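Local coordinates for ABC transporter, substrate binding protein (Polyamine) (Agrobacterium tumefaciens, PDB 4EUO) that binds gamma-aminobutyric acid as the periplasmic solute-binding protein of an ABC transporter and probably hands it on for uptake, at residues Tyr100-Ile105 with Glu287-Ala292; Asp175-Ser180 with Ser191-Phe196; Gln187-Ala192 with Gly197-Gly202; Gly202-Leu207 with Val214-Ala219. One frame throughout, in Å; residues are numbered along the deposited sequence.

Interaction 1: residues Tyr100-Ile105 with Glu287-Ala292; sequences YYSFVI and ESQVNA. With ABU (gamma-amino-butanoic acid), chain E.
Tyr100 swings its phenol toward the amide of Asn291, the two crossing obliquely with ring and amide planes 42° apart and Tyr100 OH 3.6 Å from Asn291 ND2. This is where two strands of the mixed sheet of a class D periplasmic binding protein come near each other without pairing: strands 96-107 and 289-291 both border strand 215-229, one on each side, and their short axes stay 8.9 Å apart. With CG trans to the backbone N (chi1 -178°), the Tyr100 ring reaches out from its strand to that gap. Residues of the intervening strand take up the polar ends: Asn291 ND2 is hydrogen-bonded to Thr223 OG1, while Ser102 OG and Gln289 NE2 both bond to Asn221 OD1. Gln289 NE2 also donates to Pro282 O, in a loop. Ser102 OG and Gln289 NE2, 4.2 Å apart, thus share an acceptor instead of bonding each other. Between Tyr100 and Ser102, Tyr101 faces the pocket, where one ring face takes the CD methylene of gamma-aminobutyric acid near its rim, Tyr101 CE2 lying 3.9 Å from that carbon. A water joins the segments, 2.7 Å from Tyr100 OH and donating to Gln289 OE1 at 2.6 Å.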
# COMPACT_ATOMS: atom_id res chain seq x y z
N TYR A 100 -5.53 -1.20 -5.27
CA TYR A 100 -4.33 -1.25 -6.09
C TYR A 100 -3.71 0.13 -6.05
O TYR A 100 -4.42 1.14 -6.16
CB TYR A 100 -4.75 -1.70 -7.49
CG TYR A 100 -3.65 -1.87 -8.51
CD1 TYR A 100 -2.97 -3.07 -8.63
CD2 TYR A 100 -3.38 -0.88 -9.45
CE1 TYR A 100 -2.04 -3.28 -9.65
CE2 TYR A 100 -2.43 -1.07 -10.46
CZ TYR A 100 -1.79 -2.29 -10.56
OH TYR A 100 -0.90 -2.52 -11.59
N TYR A 101 -2.39 0.21 -5.85
CA TYR A 101 -1.76 1.51 -5.65
C TYR A 101 -0.41 1.57 -6.31
O TYR A 101 0.12 0.55 -6.76
CB TYR A 101 -1.61 1.80 -4.14
CG TYR A 101 -0.65 0.90 -3.39
CD1 TYR A 101 0.69 1.26 -3.24
CD2 TYR A 101 -1.07 -0.29 -2.81
CE1 TYR A 101 1.58 0.45 -2.54
CE2 TYR A 101 -0.19 -1.12 -2.12
CZ TYR A 101 1.13 -0.74 -1.97
OH TYR A 101 2.01 -1.50 -1.27
N SER A 102 0.20 2.77 -6.28
CA SER A 102 1.55 2.95 -6.76
C SER A 102 2.39 3.71 -5.76
O SER A 102 1.86 4.57 -5.04
CB SER A 102 1.56 3.81 -8.02
OG SER A 102 0.94 3.11 -9.08
N PHE A 103 3.69 3.42 -5.76
CA PHE A 103 4.66 4.32 -5.19
C PHE A 103 5.00 5.32 -6.31
O PHE A 103 5.30 4.90 -7.44
CB PHE A 103 5.94 3.62 -4.77
CG PHE A 103 5.72 2.78 -3.55
CD1 PHE A 103 5.68 3.36 -2.29
CD2 PHE A 103 5.56 1.41 -3.66
CE1 PHE A 103 5.45 2.57 -1.15
CE2 PHE A 103 5.33 0.63 -2.53
CZ PHE A 103 5.31 1.21 -1.28
N VAL A 104 4.89 6.60 -6.01
CA VAL A 104 5.15 7.70 -6.93
C VAL A 104 6.11 8.66 -6.31
O VAL A 104 6.39 8.62 -5.10
CB VAL A 104 3.83 8.43 -7.27
CG1 VAL A 104 2.86 7.49 -7.98
CG2 VAL A 104 3.18 8.99 -6.00
N ILE A 105 6.60 9.60 -7.13
CA ILE A 105 7.51 10.61 -6.61
C ILE A 105 6.70 11.84 -6.29
O ILE A 105 6.32 12.61 -7.19
CB ILE A 105 8.67 10.89 -7.59
CG1 ILE A 105 9.41 9.58 -7.92
CG2 ILE A 105 9.62 11.92 -6.96
CD1 ILE A 105 10.49 9.73 -9.03
N GLU A 287 1.78 4.72 -18.97
CA GLU A 287 2.78 5.19 -19.97
C GLU A 287 4.18 4.68 -19.61
O GLU A 287 4.91 4.14 -20.45
CB GLU A 287 2.80 6.73 -20.01
CG GLU A 287 3.56 7.34 -21.18
CD GLU A 287 3.13 8.77 -21.45
OE1 GLU A 287 2.10 8.96 -22.14
OE2 GLU A 287 3.79 9.70 -20.94
N SER A 288 4.54 4.82 -18.34
CA SER A 288 5.83 4.38 -17.85
C SER A 288 5.54 3.89 -16.45
O SER A 288 5.44 4.68 -15.51
CB SER A 288 6.81 5.54 -17.81
OG SER A 288 8.03 5.10 -17.27
N GLN A 289 5.36 2.59 -16.32
CA GLN A 289 4.97 1.97 -15.05
C GLN A 289 5.74 0.67 -14.85
O GLN A 289 6.03 -0.06 -15.81
CB GLN A 289 3.46 1.69 -15.10
CG GLN A 289 2.86 1.15 -13.79
CD GLN A 289 1.38 1.12 -13.86
OE1 GLN A 289 0.80 0.33 -14.60
NE2 GLN A 289 0.71 1.95 -13.07
N VAL A 290 6.02 0.36 -13.58
CA VAL A 290 6.74 -0.86 -13.17
C VAL A 290 5.82 -1.61 -12.22
O VAL A 290 5.20 -1.00 -11.35
CB VAL A 290 8.06 -0.43 -12.47
CG1 VAL A 290 8.80 -1.64 -11.90
CG2 VAL A 290 8.97 0.33 -13.44
N ASN A 291 5.70 -2.93 -12.34
CA ASN A 291 4.83 -3.68 -11.48
C ASN A 291 5.66 -4.44 -10.47
O ASN A 291 6.41 -5.33 -10.85
CB ASN A 291 3.97 -4.63 -12.33
CG ASN A 291 3.22 -3.89 -13.40
OD1 ASN A 291 3.39 -4.13 -14.60
ND2 ASN A 291 2.39 -2.93 -13.02
N ALA A 292 5.56 -4.11 -9.18
CA ALA A 292 6.28 -4.88 -8.19
C ALA A 292 5.70 -6.28 -8.12
O ALA A 292 4.50 -6.49 -8.34
CB ALA A 292 6.23 -4.21 -6.81
N ABU E . 0.03 -0.42 1.93
CD ABU E . -0.52 0.78 1.27
CB ABU E . -1.17 1.71 2.26
CG ABU E . -1.73 2.89 1.54
C ABU E . -2.30 3.98 2.42
O ABU E . -2.47 5.18 1.87
OXT ABU E . -2.52 3.83 3.71
O HOH W 1 -1.35 -0.93 -13.73

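Interaction 2: residues Asp175-Ser180 with Ser191-Phe196; sequences DIIWWS and SAEAPF
No flat group spans this contact; the two indoles of strand 176-179 point elsewhere, and Ile177 alone carries the strand's share, touching Glu193 and Ala194. On one face of the Trp178 indole, over its centre, sits Ile176 CG2, 3.5 Å above the plane, and Trp178 also packs on Trp311 and Gln312 of helix 301-313. Trp179 stacks on Tyr135 and meets Trp200 edge to face, with its NE1 hydrogen-bonded to Ser198 O. Just before these two tryptophans in sequence, Ile177 points at the turn after helix 182-190. Its CD1 methyl does all the close touching: it lies 3.6 Å from Glu193 O, 3.9 Å from Glu193 CG and 4.3 Å from Ala194 CB. The Ile177 and Glu193 side chains cross at about a right angle, and Glu193, with CG trans to the backbone N (chi1 -172°) and extended beyond, offers its aliphatic part to the methyl. Two residues back along the chain, Ser191 OG accepts from Glu193 N at 3.0 Å, an ST turn that fixes the backbone just where the chain leaves the helix and Ala192 adopts positive phi. The arrangement belongs to a beta-alpha-beta crossover, strand 176-179 leading through helix 182-190 to strand 196-200, with strand 132-135 lying between the two and parallel to both. With no hydrogen bond across the segments, dispersion and the shedding of water from a methyl group account for the contact.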
# COMPACT_ATOMS: atom_id res chain seq x y z
N ASP A 175 20.97 11.28 3.38
CA ASP A 175 19.96 12.26 3.01
C ASP A 175 18.53 11.70 3.04
O ASP A 175 17.59 12.39 2.66
CB ASP A 175 20.28 12.97 1.69
CG ASP A 175 21.30 14.10 1.91
OD1 ASP A 175 21.21 14.81 2.95
OD2 ASP A 175 22.18 14.26 1.05
N ILE A 176 18.39 10.48 3.58
CA ILE A 176 17.06 9.88 3.70
C ILE A 176 16.43 10.20 5.07
O ILE A 176 17.08 10.00 6.13
CB ILE A 176 17.12 8.35 3.49
CG1 ILE A 176 17.60 8.02 2.06
CG2 ILE A 176 15.72 7.71 3.79
CD1 ILE A 176 17.81 6.55 1.78
N ILE A 177 15.17 10.59 5.07
CA ILE A 177 14.36 10.63 6.28
C ILE A 177 13.28 9.55 5.99
O ILE A 177 12.57 9.65 4.96
CB ILE A 177 13.71 11.99 6.57
CG1 ILE A 177 14.79 13.06 6.82
CG2 ILE A 177 12.76 11.86 7.80
CD1 ILE A 177 14.24 14.42 7.06
N TRP A 178 13.16 8.55 6.84
CA TRP A 178 12.24 7.46 6.59
C TRP A 178 10.83 7.78 7.03
O TRP A 178 10.66 8.49 8.02
CB TRP A 178 12.72 6.22 7.36
CG TRP A 178 14.11 5.82 7.00
CD1 TRP A 178 15.26 6.11 7.71
CD2 TRP A 178 14.52 5.05 5.87
NE1 TRP A 178 16.35 5.56 7.07
CE2 TRP A 178 15.92 4.91 5.93
CE3 TRP A 178 13.82 4.47 4.78
CZ2 TRP A 178 16.64 4.21 4.96
CZ3 TRP A 178 14.54 3.77 3.83
CH2 TRP A 178 15.93 3.65 3.92
N TRP A 179 9.83 7.29 6.28
CA TRP A 179 8.43 7.42 6.73
C TRP A 179 7.96 6.06 7.20
O TRP A 179 8.09 5.04 6.51
CB TRP A 179 7.47 8.06 5.70
CG TRP A 179 7.40 7.47 4.32
CD1 TRP A 179 8.12 7.86 3.23
CD2 TRP A 179 6.48 6.48 3.85
NE1 TRP A 179 7.71 7.17 2.11
CE2 TRP A 179 6.72 6.30 2.47
CE3 TRP A 179 5.45 5.74 4.46
CZ2 TRP A 179 5.95 5.44 1.68
CZ3 TRP A 179 4.69 4.89 3.67
CH2 TRP A 179 4.97 4.72 2.31
N SER A 180 7.41 6.05 8.43
CA SER A 180 6.91 4.82 9.05
C SER A 180 5.49 4.50 8.65
O SER A 180 5.06 3.36 8.83
CB SER A 180 6.94 4.95 10.57
OG SER A 180 8.29 5.03 10.99
N SER A 191 5.59 19.57 5.03
CA SER A 191 6.41 20.47 5.86
C SER A 191 7.70 20.86 5.15
O SER A 191 8.45 21.72 5.65
CB SER A 191 6.81 19.76 7.14
OG SER A 191 7.71 18.69 6.89
N ALA A 192 8.03 20.18 4.04
CA ALA A 192 9.29 20.31 3.32
C ALA A 192 10.47 19.86 4.19
O ALA A 192 11.62 20.12 3.84
CB ALA A 192 9.50 21.73 2.79
N GLU A 193 10.21 19.08 5.27
CA GLU A 193 11.30 18.47 6.01
C GLU A 193 12.01 17.48 5.07
O GLU A 193 13.21 17.32 5.11
CB GLU A 193 10.76 17.77 7.26
CG GLU A 193 11.79 17.25 8.24
CD GLU A 193 11.14 16.69 9.50
OE1 GLU A 193 9.97 17.05 9.79
OE2 GLU A 193 11.78 15.84 10.16
N ALA A 194 11.23 16.76 4.23
CA ALA A 194 11.76 15.93 3.13
C ALA A 194 10.80 16.20 2.01
O ALA A 194 9.74 15.59 1.90
CB ALA A 194 11.79 14.47 3.49
N PRO A 195 11.10 17.24 1.21
CA PRO A 195 10.10 17.75 0.27
C PRO A 195 9.78 16.90 -0.94
O PRO A 195 8.86 17.21 -1.69
CB PRO A 195 10.67 19.11 -0.15
CG PRO A 195 12.15 18.91 -0.04
CD PRO A 195 12.32 18.07 1.22
N PHE A 196 10.51 15.80 -1.11
CA PHE A 196 10.18 14.85 -2.16
C PHE A 196 10.57 13.46 -1.72
O PHE A 196 11.39 13.30 -0.81
CB PHE A 196 10.76 15.24 -3.55
CG PHE A 196 12.18 15.78 -3.52
CD1 PHE A 196 13.24 14.96 -3.19
CD2 PHE A 196 12.44 17.11 -3.83
CE1 PHE A 196 14.56 15.45 -3.16
CE2 PHE A 196 13.76 17.60 -3.83
CZ PHE A 196 14.80 16.77 -3.50

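Interaction 3: residues Gln187-Ala192 with Gly197-Gly202; sequences QLIASA and GSVWNG. With ABU (gamma-amino-butanoic acid), chain E.
Gly197 opens the contact at the start of strand 196-200: its backbone N lies 3.9 Å from Ile189 CD1, so the end of the isoleucine rests directly on the main chain. Ser198 points the other way. Val199 points to the helix again, and its CG1 packs 4.2 Å from Ile189 CG1. In Ile189, CG1 lies trans to the carbonyl carbon (chi1 -61°) and the chain then bends at chi2 (-67°), so that CG1 meets Val199 and CD1 meets Gly197. Trp200 leaves the helix behind and lays its indole against gamma-aminobutyric acid: CB of the ligand stands 3.3 Å above the ring plane over its centre, and Trp200 CE3 is 3.3 Å from the carboxylate carbon C. The ligand's methylenes thus lie flat on an aromatic floor. Asn201 then starts helix 201-209, its OD1 accepting from Ser102 N and its ND2 donating to Gly261 O. Back on the helix, Gln187 O takes two hydrogen bonds from opposite faces of its plane, from Ser191 N at 2.9 Å and Ser191 OG at 2.8 Å. Helix 182-190 packs through Ile189 on strand 196-200, which runs between strand 132-135, parallel to it, and strand 96-107, antiparallel.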
# COMPACT_ATOMS: atom_id res chain seq x y z
N GLN A 187 3.28 14.38 6.33
CA GLN A 187 3.92 15.45 7.12
C GLN A 187 5.26 15.82 6.51
O GLN A 187 5.56 17.00 6.40
CB GLN A 187 4.11 14.95 8.56
CG GLN A 187 4.80 15.96 9.52
CD GLN A 187 6.33 15.75 9.49
OE1 GLN A 187 7.10 16.66 9.19
NE2 GLN A 187 6.82 14.53 9.75
N LEU A 188 6.09 14.83 6.19
CA LEU A 188 7.41 15.10 5.65
C LEU A 188 7.37 15.88 4.36
O LEU A 188 8.13 16.85 4.21
CB LEU A 188 8.20 13.80 5.48
CG LEU A 188 8.64 13.16 6.78
CD1 LEU A 188 9.17 11.76 6.55
CD2 LEU A 188 9.69 14.01 7.51
N ILE A 189 6.47 15.51 3.43
CA ILE A 189 6.34 16.23 2.17
C ILE A 189 5.77 17.63 2.45
O ILE A 189 6.36 18.63 2.01
CB ILE A 189 5.43 15.45 1.17
CG1 ILE A 189 6.00 14.04 0.81
CG2 ILE A 189 5.13 16.31 -0.06
CD1 ILE A 189 7.31 14.09 -0.01
N ALA A 190 4.61 17.71 3.14
CA ALA A 190 3.94 18.99 3.32
C ALA A 190 4.78 20.02 4.10
O ALA A 190 4.71 21.22 3.77
CB ALA A 190 2.58 18.80 3.99
N SER A 191 5.59 19.57 5.03
CA SER A 191 6.41 20.47 5.86
C SER A 191 7.70 20.86 5.15
O SER A 191 8.45 21.72 5.65
CB SER A 191 6.81 19.76 7.14
OG SER A 191 7.71 18.69 6.89
N ALA A 192 8.03 20.18 4.04
CA ALA A 192 9.29 20.31 3.32
C ALA A 192 10.47 19.86 4.19
O ALA A 192 11.62 20.12 3.84
CB ALA A 192 9.50 21.73 2.79
N GLY A 197 9.95 12.47 -2.33
CA GLY A 197 10.24 11.10 -1.98
C GLY A 197 9.30 10.15 -2.66
O GLY A 197 8.44 10.56 -3.43
N SER A 198 9.50 8.88 -2.34
CA SER A 198 8.67 7.79 -2.87
C SER A 198 7.55 7.51 -1.88
O SER A 198 7.82 7.09 -0.76
CB SER A 198 9.50 6.55 -3.07
OG SER A 198 8.61 5.53 -3.51
N VAL A 199 6.32 7.79 -2.27
CA VAL A 199 5.18 7.75 -1.37
C VAL A 199 4.00 7.03 -1.99
O VAL A 199 3.92 6.88 -3.21
CB VAL A 199 4.75 9.21 -0.99
CG1 VAL A 199 5.88 9.93 -0.23
CG2 VAL A 199 4.39 10.01 -2.24
N TRP A 200 3.05 6.62 -1.14
CA TRP A 200 1.82 5.99 -1.61
C TRP A 200 1.03 7.05 -2.36
O TRP A 200 0.80 8.15 -1.82
CB TRP A 200 1.02 5.45 -0.43
CG TRP A 200 1.64 4.31 0.31
CD1 TRP A 200 2.33 3.26 -0.23
CD2 TRP A 200 1.52 4.04 1.71
NE1 TRP A 200 2.67 2.35 0.76
CE2 TRP A 200 2.17 2.80 1.96
CE3 TRP A 200 0.92 4.72 2.78
CZ2 TRP A 200 2.25 2.24 3.24
CZ3 TRP A 200 0.95 4.13 4.04
CH2 TRP A 200 1.63 2.92 4.27
N ASN A 201 0.54 6.74 -3.58
CA ASN A 201 -0.07 7.78 -4.39
C ASN A 201 -1.27 8.45 -3.75
O ASN A 201 -1.44 9.68 -3.86
CB ASN A 201 -0.39 7.27 -5.79
CG ASN A 201 -1.57 6.32 -5.84
OD1 ASN A 201 -1.45 5.12 -5.52
ND2 ASN A 201 -2.74 6.85 -6.18
N GLY A 202 -2.10 7.68 -3.09
CA GLY A 202 -3.31 8.20 -2.49
C GLY A 202 -3.03 9.17 -1.37
O GLY A 202 -3.85 10.05 -1.09
N ABU E . 0.03 -0.42 1.93
CD ABU E . -0.52 0.78 1.27
CB ABU E . -1.17 1.71 2.26
CG ABU E . -1.73 2.89 1.54
C ABU E . -2.30 3.98 2.42
O ABU E . -2.47 5.18 1.87
OXT ABU E . -2.52 3.83 3.71

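Interaction 4: residues Gly202-Leu207 with Val214-Ala219; sequences GRMTAL and VETSWA. With ABU (gamma-amino-butanoic acid), chain E.
Largely apolar packing joins helix 201-209 to the start of strand 215-229 and to Val214 just before it, the chain doubling back between them in the alpha/beta core of the periplasmic binding protein. Val214 is central, dividing its two methyls between partners one helical turn apart. Its CG1 meets Leu207 CD1 at 4.0 Å, the two side chains crossing at about a right angle, while CG2 lies 3.7 Å from Met204 O and 4.4 Å from Met204 CB. CG2 comes to the helix backbone because it occupies the position between the backbone N and carbonyl carbon of Val214, with CG1 trans to that carbon (chi1 -72°). Two residues on, Thr216 turns to the helix as well, and its OG1 stands 3.7 Å from Met204 CB. Met204 starts toward the strand but bends at chi2 and chi3, carrying its end away from it. Thr216 sends its CG2 to one face of the Trp218 indole, near the rim.

The same helix also presents Arg203 to the ligand. The carboxylate of gamma-aminobutyric acid sits at the edge of its guanidinium, bound by two separate nitrogens: Arg203 NE donates to O at 2.9 Å and Arg203 NH2 to OXT at 2.8 Å, the latter nearly straight at 174°. Arg203 NH2 also bonds Gly9 O, so the loop before helix 10-28 helps hold the group. Helix 201-209 thus lies against strand 215-229 and beside helix 182-190, whose Ala190 touches Leu207 and whose Ile189 touches Val214 at the strand's approach, while Arg203 reaches helix 10-28 at Thr11 and Thr12.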
# COMPACT_ATOMS: atom_id res chain seq x y z
N GLY A 202 -2.10 7.68 -3.09
CA GLY A 202 -3.31 8.20 -2.49
C GLY A 202 -3.03 9.17 -1.37
O GLY A 202 -3.85 10.05 -1.09
N ARG A 203 -1.85 9.09 -0.74
CA ARG A 203 -1.52 10.05 0.31
C ARG A 203 -1.30 11.44 -0.29
O ARG A 203 -1.58 12.44 0.39
CB ARG A 203 -0.29 9.59 1.07
CG ARG A 203 -0.54 8.30 1.85
CD ARG A 203 -1.38 8.58 3.10
NE ARG A 203 -1.84 7.32 3.70
CZ ARG A 203 -2.34 7.23 4.93
NH1 ARG A 203 -2.40 8.30 5.71
NH2 ARG A 203 -2.70 6.05 5.42
N MET A 204 -0.84 11.50 -1.55
CA MET A 204 -0.69 12.79 -2.24
C MET A 204 -2.07 13.30 -2.68
O MET A 204 -2.34 14.49 -2.51
CB MET A 204 0.24 12.64 -3.44
CG MET A 204 1.66 12.20 -3.08
SD MET A 204 2.52 13.30 -1.91
CE MET A 204 2.23 12.44 -0.29
N THR A 205 -2.96 12.41 -3.15
CA THR A 205 -4.33 12.80 -3.46
C THR A 205 -4.97 13.41 -2.21
O THR A 205 -5.62 14.46 -2.30
CB THR A 205 -5.14 11.57 -3.89
OG1 THR A 205 -4.56 11.10 -5.11
CG2 THR A 205 -6.61 11.89 -4.10
N ALA A 206 -4.78 12.78 -1.03
CA ALA A 206 -5.39 13.32 0.20
C ALA A 206 -4.84 14.66 0.58
O ALA A 206 -5.61 15.53 1.02
CB ALA A 206 -5.23 12.33 1.32
N LEU A 207 -3.53 14.87 0.43
CA LEU A 207 -2.95 16.18 0.72
C LEU A 207 -3.59 17.23 -0.17
O LEU A 207 -4.01 18.28 0.33
CB LEU A 207 -1.45 16.19 0.49
CG LEU A 207 -0.60 15.70 1.65
CD1 LEU A 207 0.87 15.63 1.24
CD2 LEU A 207 -0.75 16.59 2.92
N VAL A 214 0.79 19.89 -3.96
CA VAL A 214 1.79 18.83 -4.18
C VAL A 214 1.76 18.42 -5.64
O VAL A 214 0.73 18.54 -6.31
CB VAL A 214 1.60 17.59 -3.26
CG1 VAL A 214 2.00 17.90 -1.83
CG2 VAL A 214 0.19 17.02 -3.32
N GLU A 215 2.91 18.00 -6.15
CA GLU A 215 3.03 17.48 -7.50
C GLU A 215 3.38 15.99 -7.36
O GLU A 215 4.06 15.58 -6.41
CB GLU A 215 4.20 18.19 -8.18
CG GLU A 215 4.19 18.20 -9.69
CD GLU A 215 5.15 19.26 -10.19
OE1 GLU A 215 6.34 18.94 -10.36
OE2 GLU A 215 4.73 20.43 -10.32
N THR A 216 2.92 15.20 -8.33
CA THR A 216 3.23 13.78 -8.37
C THR A 216 3.83 13.46 -9.74
O THR A 216 3.22 13.79 -10.76
CB THR A 216 1.96 12.94 -8.19
OG1 THR A 216 1.48 13.12 -6.85
CG2 THR A 216 2.20 11.47 -8.40
N SER A 217 5.00 12.80 -9.76
CA SER A 217 5.52 12.23 -11.00
C SER A 217 5.20 10.74 -11.00
O SER A 217 5.58 10.02 -10.06
CB SER A 217 7.01 12.44 -11.16
OG SER A 217 7.42 11.73 -12.34
N TRP A 218 4.52 10.29 -12.07
CA TRP A 218 4.17 8.88 -12.26
C TRP A 218 5.20 8.15 -13.13
O TRP A 218 4.95 7.00 -13.53
CB TRP A 218 2.79 8.77 -12.91
CG TRP A 218 1.69 9.25 -12.01
CD1 TRP A 218 1.20 10.53 -11.92
CD2 TRP A 218 0.89 8.44 -11.16
NE1 TRP A 218 0.14 10.56 -11.03
CE2 TRP A 218 -0.08 9.28 -10.56
CE3 TRP A 218 0.86 7.07 -10.86
CZ2 TRP A 218 -1.04 8.80 -9.67
CZ3 TRP A 218 -0.09 6.59 -9.99
CH2 TRP A 218 -1.00 7.45 -9.38
N ALA A 219 6.36 8.79 -13.39
CA ALA A 219 7.37 8.14 -14.23
C ALA A 219 7.94 6.89 -13.54
O ALA A 219 8.52 6.97 -12.46
CB ALA A 219 8.49 9.13 -14.57
N ABU E . 0.03 -0.42 1.93
CD ABU E . -0.52 0.78 1.27
CB ABU E . -1.17 1.71 2.26
CG ABU E . -1.73 2.89 1.54
C ABU E . -2.30 3.98 2.42
O ABU E . -2.47 5.18 1.87
OXT ABU E . -2.52 3.83 3.71

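How the interactions relate
Reading from the N terminus, strand 96-107 opens interaction 1, which closes only at strand 289-291, 182 residues later; the other three contacts all fall within that long loop. Interaction 2 closes the short excursion through helix 182-190, and interaction 3 begins on that helix before interaction 2 ends, the two sharing Ser191 and Ala192. Interaction 4 follows in series, starting at Gly202, where interaction 3 stops, and carrying the chain into strand 215-229. All four reach one mixed sheet. Backbone bonds tie interaction 1 to two of the others: Val104 O with Val199 N (interaction 3) and Ile105 O with Ser217 N (interaction 4). Interactions 1, 3 and 4 converge on gamma-aminobutyric acid.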